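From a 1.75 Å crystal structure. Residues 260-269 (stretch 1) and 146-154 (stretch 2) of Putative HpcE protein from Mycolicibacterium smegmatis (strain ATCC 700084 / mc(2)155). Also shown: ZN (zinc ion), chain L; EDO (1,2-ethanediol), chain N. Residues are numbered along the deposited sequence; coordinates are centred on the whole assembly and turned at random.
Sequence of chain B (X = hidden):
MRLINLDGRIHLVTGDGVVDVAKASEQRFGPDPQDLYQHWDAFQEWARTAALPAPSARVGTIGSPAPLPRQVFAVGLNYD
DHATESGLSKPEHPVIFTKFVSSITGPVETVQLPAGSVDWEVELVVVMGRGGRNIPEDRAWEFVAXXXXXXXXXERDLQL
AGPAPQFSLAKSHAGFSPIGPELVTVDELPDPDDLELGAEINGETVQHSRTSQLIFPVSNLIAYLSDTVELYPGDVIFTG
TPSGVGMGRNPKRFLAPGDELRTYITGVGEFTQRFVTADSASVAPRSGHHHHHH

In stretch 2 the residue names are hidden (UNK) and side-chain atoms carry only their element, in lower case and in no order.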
# COMPACT_ATOMS: atom_id res chain seq x y z
N GLU B 260 -20.45 16.01 -13.48
CA GLU B 260 -19.60 15.29 -14.42
C GLU B 260 -18.22 15.92 -14.40
O GLU B 260 -18.09 17.13 -14.63
CB GLU B 260 -20.18 15.32 -15.83
CG GLU B 260 -21.30 14.33 -16.05
CD GLU B 260 -21.66 14.22 -17.51
OE1 GLU B 260 -21.16 13.29 -18.18
OE2 GLU B 260 -22.43 15.08 -17.98
N LEU B 261 -17.21 15.11 -14.14
CA LEU B 261 -15.85 15.57 -13.95
C LEU B 261 -15.01 15.01 -15.08
O LEU B 261 -14.81 13.79 -15.16
CB LEU B 261 -15.31 15.12 -12.60
CG LEU B 261 -13.83 15.40 -12.28
CD1 LEU B 261 -13.63 16.88 -12.07
CD2 LEU B 261 -13.41 14.60 -11.05
N ARG B 262 -14.52 15.88 -15.95
CA ARG B 262 -13.64 15.48 -17.03
C ARG B 262 -12.20 15.79 -16.62
O ARG B 262 -11.91 16.90 -16.17
CB ARG B 262 -14.01 16.21 -18.33
CG ARG B 262 -13.01 15.98 -19.48
CD ARG B 262 -13.49 16.63 -20.79
NE ARG B 262 -12.47 16.48 -21.81
CZ ARG B 262 -11.49 17.35 -22.02
NH1 ARG B 262 -11.42 18.47 -21.31
NH2 ARG B 262 -10.59 17.12 -22.96
N THR B 263 -11.32 14.80 -16.74
CA THR B 263 -9.94 14.89 -16.30
C THR B 263 -9.07 14.64 -17.53
O THR B 263 -9.37 13.72 -18.29
CB THR B 263 -9.67 13.84 -15.21
OG1 THR B 263 -10.56 14.04 -14.11
CG2 THR B 263 -8.22 13.89 -14.71
N TYR B 264 -8.04 15.46 -17.75
CA TYR B 264 -7.24 15.26 -18.97
C TYR B 264 -5.78 15.62 -18.75
O TYR B 264 -5.43 16.45 -17.91
CB TYR B 264 -7.78 16.10 -20.14
CG TYR B 264 -7.61 17.59 -19.95
CD1 TYR B 264 -6.43 18.24 -20.33
CD2 TYR B 264 -8.63 18.35 -19.38
CE1 TYR B 264 -6.28 19.61 -20.13
CE2 TYR B 264 -8.48 19.71 -19.18
CZ TYR B 264 -7.30 20.33 -19.57
OH TYR B 264 -7.16 21.68 -19.37
N ILE B 265 -4.92 14.98 -19.54
CA ILE B 265 -3.53 15.39 -19.72
C ILE B 265 -3.33 15.46 -21.22
O ILE B 265 -3.48 14.45 -21.92
CB ILE B 265 -2.54 14.40 -19.06
CG1 ILE B 265 -2.81 14.30 -17.55
CG2 ILE B 265 -1.13 14.85 -19.34
CD1 ILE B 265 -1.85 13.37 -16.77
N THR B 266 -3.01 16.66 -21.73
CA THR B 266 -3.09 16.90 -23.17
C THR B 266 -2.05 16.06 -23.89
O THR B 266 -0.87 16.06 -23.52
CB THR B 266 -2.89 18.38 -23.47
OG1 THR B 266 -3.83 19.15 -22.70
CG2 THR B 266 -3.11 18.65 -24.98
N GLY B 267 -2.50 15.32 -24.90
CA GLY B 267 -1.63 14.40 -25.61
C GLY B 267 -1.43 13.05 -24.96
O GLY B 267 -0.81 12.16 -25.57
N VAL B 268 -1.92 12.85 -23.73
CA VAL B 268 -1.79 11.59 -23.02
C VAL B 268 -3.14 10.88 -22.89
O VAL B 268 -3.26 9.70 -23.22
CB VAL B 268 -1.15 11.79 -21.63
CG1 VAL B 268 -1.29 10.53 -20.77
CG2 VAL B 268 0.33 12.19 -21.81
N GLY B 269 -4.17 11.58 -22.42
CA GLY B 269 -5.46 10.94 -22.32
C GLY B 269 -6.48 11.81 -21.63
O GLY B 269 -6.18 12.90 -21.13
N UNK B 146 5.79 4.15 -18.13
CA UNK B 146 5.03 5.16 -18.84
C UNK B 146 4.21 5.96 -17.86
O UNK B 146 4.32 5.80 -16.65
N UNK B 147 3.36 6.84 -18.41
CA UNK B 147 2.56 7.74 -17.59
C UNK B 147 1.10 7.55 -17.98
O UNK B 147 0.78 7.03 -19.04
c UNK B 147 2.96 9.22 -17.78
c UNK B 147 4.41 9.43 -17.34
c UNK B 147 2.73 9.69 -19.24
N UNK B 148 0.21 7.99 -17.09
CA UNK B 148 -1.21 7.94 -17.41
C UNK B 148 -1.91 9.09 -16.69
O UNK B 148 -1.28 9.89 -15.99
o UNK B 148 -3.09 6.42 -17.68
c UNK B 148 -1.80 6.56 -17.06
N UNK B 149 -3.23 9.16 -16.85
CA UNK B 149 -4.04 10.19 -16.21
C UNK B 149 -4.64 9.59 -14.95
O UNK B 149 -5.08 8.44 -14.96
c UNK B 149 -4.65 11.04 -18.57
c UNK B 149 -5.16 10.69 -17.15
c UNK B 149 -5.89 11.90 -16.51
N UNK B 150 -4.68 10.37 -13.87
CA UNK B 150 -5.33 9.92 -12.65
C UNK B 150 -6.14 11.01 -11.98
O UNK B 150 -5.97 12.21 -12.27
N UNK B 151 -7.03 10.58 -11.09
CA UNK B 151 -7.72 11.44 -10.14
C UNK B 151 -7.34 10.98 -8.75
O UNK B 151 -7.36 9.78 -8.47
c UNK B 151 -9.80 13.81 -10.69
c UNK B 151 -9.23 11.36 -10.30
c UNK B 151 -9.82 12.40 -11.26
o UNK B 151 -9.85 14.00 -9.47
n UNK B 151 -9.75 14.81 -11.57
N UNK B 152 -6.97 11.92 -7.88
CA UNK B 152 -6.85 11.60 -6.46
C UNK B 152 -8.09 12.15 -5.76
O UNK B 152 -8.06 13.20 -5.11
c UNK B 152 -5.57 12.17 -5.86
o UNK B 152 -6.18 11.00 -3.87
o UNK B 152 -4.55 12.43 -3.73
c UNK B 152 -5.42 11.85 -4.39
N UNK B 153 -9.21 11.43 -5.90
CA UNK B 153 -10.45 11.88 -5.27
C UNK B 153 -10.29 11.77 -3.76
O UNK B 153 -9.69 10.82 -3.26
c UNK B 153 -11.63 11.04 -5.75
c UNK B 153 -11.87 11.17 -7.26
c UNK B 153 -12.42 12.57 -7.52
c UNK B 153 -12.86 10.14 -7.76
N UNK B 154 -10.82 12.76 -3.05
CA UNK B 154 -10.48 12.95 -1.64
C UNK B 154 -11.72 13.33 -0.86
O UNK B 154 -12.32 14.37 -1.15
c UNK B 154 -9.41 14.04 -1.48
o UNK B 154 -8.27 13.78 -2.32
ZN ZN L . -3.28 14.32 -4.43
C1 EDO N . -6.57 14.57 -23.93
O1 EDO N . -7.36 15.76 -24.12
C2 EDO N . -5.74 14.30 -25.18
O2 EDO N . -5.15 15.53 -25.60
O HOH W 1 -1.64 12.93 -4.50

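Position 146 has backbone atoms and nothing beyond CA, and no atom of stretch 1 lies near it; the absence of a CB identifies Gly-146.

Position 147 carries three carbons, one bonded to CA and bearing the other two, and its tip meets Val-268. Three carbons in all, forked at CB, with no heteroatom, is valine, so this is Val-147 (chi1 -62°, m). Its CG2 lies 4.3 Å from Val-268 CG2, an apolar contact at the margin.

Position 148 holds one carbon and then one oxygen; CB points away from stretch 1, and the backbone instead meets Ile-265 and Val-268. One carbon and a hydroxyl define Ser-148, whose OG is hydrogen-bonded elsewhere in the structure. Ser-148 O is 3.6 Å from Ile-265 CD1, and Ser-148 CA is 4.2 Å from Val-268 CG1.

Position 149 again shows three carbons forked at CB, set among Thr-263, Ile-265, Val-268 and Gly-269: Val-149, with chi1 t. CG1 of Val-149 lies 3.6 Å from Thr-263 CG2, and CG2 of Val-149 lies 4.0 Å from Val-268 CG1 and 3.5 Å from Gly-269 O; both branches come within about 4.0 Å of Ile-265 CG1.

Position 150 has no side-chain atom, and its carbonyl meets Thr-263; it is Gly-150, where a CB would point away from stretch 1. Gly-150 O is 3.7 Å from Thr-263 CG2.

Position 151 has three carbons in a chain, the third bearing one oxygen and one nitrogen, and this end group reaches Thr-263 and Leu-261. Two carbons before the amide carbon would be one too many for asparagine, so this is Gln-151. NE2 donates a hydrogen bond to Thr-263 OG1 (2.8 Å, N-H...O angle 150°) and lies 3.7 Å from Leu-261 CD2; OE1 is satisfied elsewhere in the structure.

Position 152 has two carbons, the second bearing two oxygens, one of which reaches the zinc ion; none touches stretch 1. A carboxylate on CB is Asp-152, and Asp-152 OD2 lies 2.4 Å from ZN.

Position 153 has four carbons forked at the second; CB points sideways, but the end comes nearer and meets Leu-261. This is Leu-153, with CD2 4.2 Å from Leu-261 CD2.

Position 154 has one carbon and one oxygen, out of reach of stretch 1, hence Ser-154. OG donates to Asp-152 O at 2.9 Å.

The contact works mainly through side chains, with the backbone of Ser-148, Gly-150 and Gly-269 also contributing. The strand axes approach to 6.9 Å and run nearly antiparallel at 154°, with no backbone hydrogen bond between them. Leu-261, Thr-263 and Ile-265 alternate toward stretch 2, as Val-147, Val-149 and Gln-151 do toward stretch 1. Val-149, with 97 Å² covered, is the centre; the Gln-151 to Thr-263 hydrogen bond supplies a polar tie within 422 Å² of buried surface.

Stretch 2 146-154: GVSVGQDLS
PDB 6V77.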